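Side-chain contact in tudor and KH domain-containing protein homolog (Bombyx mori, PDB 5VQH), which takes part in primary piRNA biogenesis in the germline, its Tudor domain recognising symmetrically methylated Siwi and Ago3: residues 173-178 with 226-231. Numbering follows the deposited sequence.
Sequences VERFEE and GAVLVA
Val228 and Leu229 are the two residues through which 226-231 touches the helical segment 173-178, meeting Arg175 and Phe176. Val228, met first along the chain, points its side chain toward the facing helix. Its CG1 lies anti to the backbone N (chi1 173°) and comes 4.1 Å from Arg175 NH2, the two side chains crossing at about a right angle. A branched, apolar valine suits this partly exposed place, since it sets a methyl obliquely beside the guanidinium without competing for its N-H groups.

Two of those nitrogens, NH1 and NE, face acids. Arg175 NH1 donates to Glu178 OE1 at 3.1 Å, with the oxygen almost in the guanidinium plane and using its anti lone pair, while NE forms a salt bridge with Glu232, just beyond Ala231. The bend at chi2 (82°) turns the chain so that its head is held between these carboxylates. A methionine in place of Arg175 would probably leave Glu178 and Glu232 without their shared cation, untying the ionic link between the helices.

Leu229 follows and buries the most surface. Its forked end splits over the opposing helix: CD1 approaches the Phe176 ring obliquely, 4.1 Å from CD1 of that phenylalanine. CD2 sits 4.1 Å from Phe176 N and meets Arg175 CG. Leucine thus reaches both ring and backbone across axes 10.4 Å apart.

The helices run roughly antiparallel, at 144°, and Leu179 extends the apolar seam by touching both Val228 and Leu229. Phe176, whose flat ring suits a buried place against the sheet, packs edge-to-face with Phe36 and against Val30, so the C-terminal helix 225-231 is joined through helix 170-179 to strands 23-30 and 35-40 of the mixed sheet, probably the staphylococcal-nuclease-like half of this extended Tudor domain.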
ATOM      1  N   VAL A 173       8.451 -14.312   1.487  1.00 37.00           N
ATOM      2  CA  VAL A 173       7.434 -13.329   1.233  1.00 34.79           C
ATOM      3  C   VAL A 173       6.096 -13.943   1.506  1.00 36.96           C
ATOM      4  O   VAL A 173       5.245 -13.315   2.135  1.00 45.62           O
ATOM      5  CB  VAL A 173       7.449 -12.819  -0.203  1.00 37.03           C
ATOM      6  CG1 VAL A 173       6.344 -11.800  -0.413  1.00 38.52           C
ATOM      7  CG2 VAL A 173       8.790 -12.176  -0.526  1.00 39.61           C
ATOM      8  N   GLU A 174       5.894 -15.169   1.059  1.00 38.16           N
ATOM      9  CA  GLU A 174       4.603 -15.845   1.241  1.00 41.03           C
ATOM     10  C   GLU A 174       4.215 -15.999   2.723  1.00 40.40           C
ATOM     11  O   GLU A 174       3.071 -15.783   3.136  1.00 38.12           O
ATOM     12  CB  GLU A 174       4.671 -17.229   0.592  1.00 45.49           C
ATOM     13  CG  GLU A 174       3.405 -18.060   0.757  1.00 50.23           C
ATOM     14  CD  GLU A 174       2.143 -17.289   0.423  1.00 51.56           C
ATOM     15  OE1 GLU A 174       2.168 -16.465  -0.523  1.00 59.68           O
ATOM     16  OE2 GLU A 174       1.123 -17.517   1.111  1.00 59.07           O
ATOM     17  N   ARG A 175       5.203 -16.382   3.506  1.00 38.72           N
ATOM     18  CA  ARG A 175       5.021 -16.656   4.907  1.00 42.78           C
ATOM     19  C   ARG A 175       4.766 -15.346   5.691  1.00 39.53           C
ATOM     20  O   ARG A 175       3.947 -15.296   6.638  1.00 36.92           O
ATOM     21  CB  ARG A 175       6.264 -17.399   5.373  1.00 45.59           C
ATOM     22  CG  ARG A 175       6.224 -17.849   6.796  1.00 48.37           C
ATOM     23  CD  ARG A 175       5.473 -19.138   7.001  1.00 43.86           C
ATOM     24  NE  ARG A 175       5.380 -19.293   8.443  1.00 41.87           N
ATOM     25  CZ  ARG A 175       4.253 -19.405   9.126  1.00 48.72           C
ATOM     26  NH1 ARG A 175       3.056 -19.444   8.512  1.00 46.74           N
ATOM     27  NH2 ARG A 175       4.326 -19.520  10.447  1.00 48.85           N
ATOM     28  N   PHE A 176       5.444 -14.294   5.254  1.00 34.32           N
ATOM     29  CA  PHE A 176       5.204 -12.972   5.757  1.00 37.55           C
ATOM     30  C   PHE A 176       3.779 -12.556   5.435  1.00 39.25           C
ATOM     31  O   PHE A 176       3.157 -11.875   6.239  1.00 39.02           O
ATOM     32  CB  PHE A 176       6.219 -11.982   5.166  1.00 39.76           C
ATOM     33  CG  PHE A 176       6.044 -10.543   5.632  1.00 39.78           C
ATOM     34  CD1 PHE A 176       6.199 -10.197   6.967  1.00 38.03           C
ATOM     35  CD2 PHE A 176       5.788  -9.508   4.709  1.00 43.14           C
ATOM     36  CE1 PHE A 176       6.068  -8.873   7.383  1.00 36.00           C
ATOM     37  CE2 PHE A 176       5.668  -8.174   5.121  1.00 40.10           C
ATOM     38  CZ  PHE A 176       5.799  -7.865   6.467  1.00 37.12           C
ATOM     39  N   GLU A 177       3.243 -12.965   4.284  1.00 37.76           N
ATOM     40  CA  GLU A 177       1.859 -12.642   4.000  1.00 38.88           C
ATOM     41  C   GLU A 177       0.912 -13.437   4.893  1.00 37.65           C
ATOM     42  O   GLU A 177      -0.196 -12.999   5.165  1.00 40.41           O
ATOM     43  CB  GLU A 177       1.519 -12.868   2.536  1.00 41.63           C
ATOM     44  CG  GLU A 177       2.313 -11.996   1.572  1.00 46.95           C
ATOM     45  CD  GLU A 177       1.812 -12.084   0.132  1.00 48.82           C
ATOM     46  OE1 GLU A 177       0.651 -12.475  -0.084  1.00 50.50           O
ATOM     47  OE2 GLU A 177       2.563 -11.749  -0.801  1.00 57.21           O
ATOM     48  N   GLU A 178       1.318 -14.619   5.323  1.00 39.13           N
ATOM     49  CA  GLU A 178       0.435 -15.443   6.157  1.00 41.10           C
ATOM     50  C   GLU A 178       0.469 -14.869   7.559  1.00 38.22           C
ATOM     51  O   GLU A 178      -0.581 -14.663   8.164  1.00 36.75           O
ATOM     52  CB  GLU A 178       0.846 -16.918   6.181  1.00 42.35           C
ATOM     53  CG  GLU A 178       0.469 -17.705   4.925  1.00 48.17           C
ATOM     54  CD  GLU A 178       1.387 -18.931   4.643  1.00 52.11           C
ATOM     55  OE1 GLU A 178       1.962 -19.521   5.593  1.00 50.76           O
ATOM     56  OE2 GLU A 178       1.537 -19.322   3.454  1.00 50.49           O
ATOM     57  N   GLY A 226       8.651 -10.887  12.489  1.00 36.88           N
ATOM     58  CA  GLY A 226      10.023 -11.009  12.046  1.00 38.59           C
ATOM     59  C   GLY A 226      10.791 -12.083  12.792  1.00 42.75           C
ATOM     60  O   GLY A 226      11.701 -12.673  12.230  1.00 43.90           O
ATOM     61  N   ALA A 227      10.465 -12.333  14.061  1.00 44.82           N
ATOM     62  CA  ALA A 227      11.223 -13.327  14.812  1.00 44.19           C
ATOM     63  C   ALA A 227      10.840 -14.711  14.333  1.00 42.17           C
ATOM     64  O   ALA A 227      11.667 -15.616  14.306  1.00 44.03           O
ATOM     65  CB  ALA A 227      11.016 -13.173  16.313  1.00 49.40           C
ATOM     66  N   VAL A 228       9.595 -14.862  13.911  1.00 40.54           N
ATOM     67  CA  VAL A 228       9.179 -16.086  13.262  1.00 40.29           C
ATOM     68  C   VAL A 228       9.935 -16.335  11.967  1.00 42.08           C
ATOM     69  O   VAL A 228      10.248 -17.465  11.665  1.00 46.23           O
ATOM     70  CB  VAL A 228       7.700 -16.065  12.921  1.00 41.51           C
ATOM     71  CG1 VAL A 228       7.319 -17.284  12.099  1.00 40.16           C
ATOM     72  CG2 VAL A 228       6.870 -16.022  14.187  1.00 43.46           C
ATOM     73  N   LEU A 229      10.188 -15.291  11.190  1.00 41.90           N
ATOM     74  CA  LEU A 229      10.877 -15.434   9.916  1.00 40.73           C
ATOM     75  C   LEU A 229      12.335 -15.859  10.137  1.00 44.08           C
ATOM     76  O   LEU A 229      12.900 -16.680   9.388  1.00 42.82           O
ATOM     77  CB  LEU A 229      10.834 -14.128   9.106  1.00 39.98           C
ATOM     78  CG  LEU A 229       9.484 -13.665   8.502  1.00 42.61           C
ATOM     79  CD1 LEU A 229       9.632 -12.269   7.880  1.00 44.21           C
ATOM     80  CD2 LEU A 229       8.877 -14.615   7.478  1.00 39.45           C
ATOM     81  N   VAL A 230      12.953 -15.297  11.159  1.00 45.54           N
ATOM     82  CA  VAL A 230      14.333 -15.636  11.461  1.00 50.01           C
ATOM     83  C   VAL A 230      14.401 -17.095  11.895  1.00 51.68           C
ATOM     84  O   VAL A 230      15.266 -17.817  11.433  1.00 59.02           O
ATOM     85  CB  VAL A 230      14.928 -14.724  12.555  1.00 51.81           C
ATOM     86  CG1 VAL A 230      16.291 -15.240  13.002  1.00 52.44           C
ATOM     87  CG2 VAL A 230      15.022 -13.269  12.064  1.00 50.39           C
ATOM     88  N   ALA A 231      13.480 -17.536  12.752  1.00 51.22           N
ATOM     89  CA  ALA A 231      13.511 -18.909  13.288  1.00 47.99           C
ATOM     90  C   ALA A 231      13.271 -19.956  12.210  1.00 52.63           C
ATOM     91  O   ALA A 231      13.890 -21.015  12.223  1.00 53.61           O
ATOM     92  CB  ALA A 231      12.482 -19.070  14.386  1.00 47.29           C
TER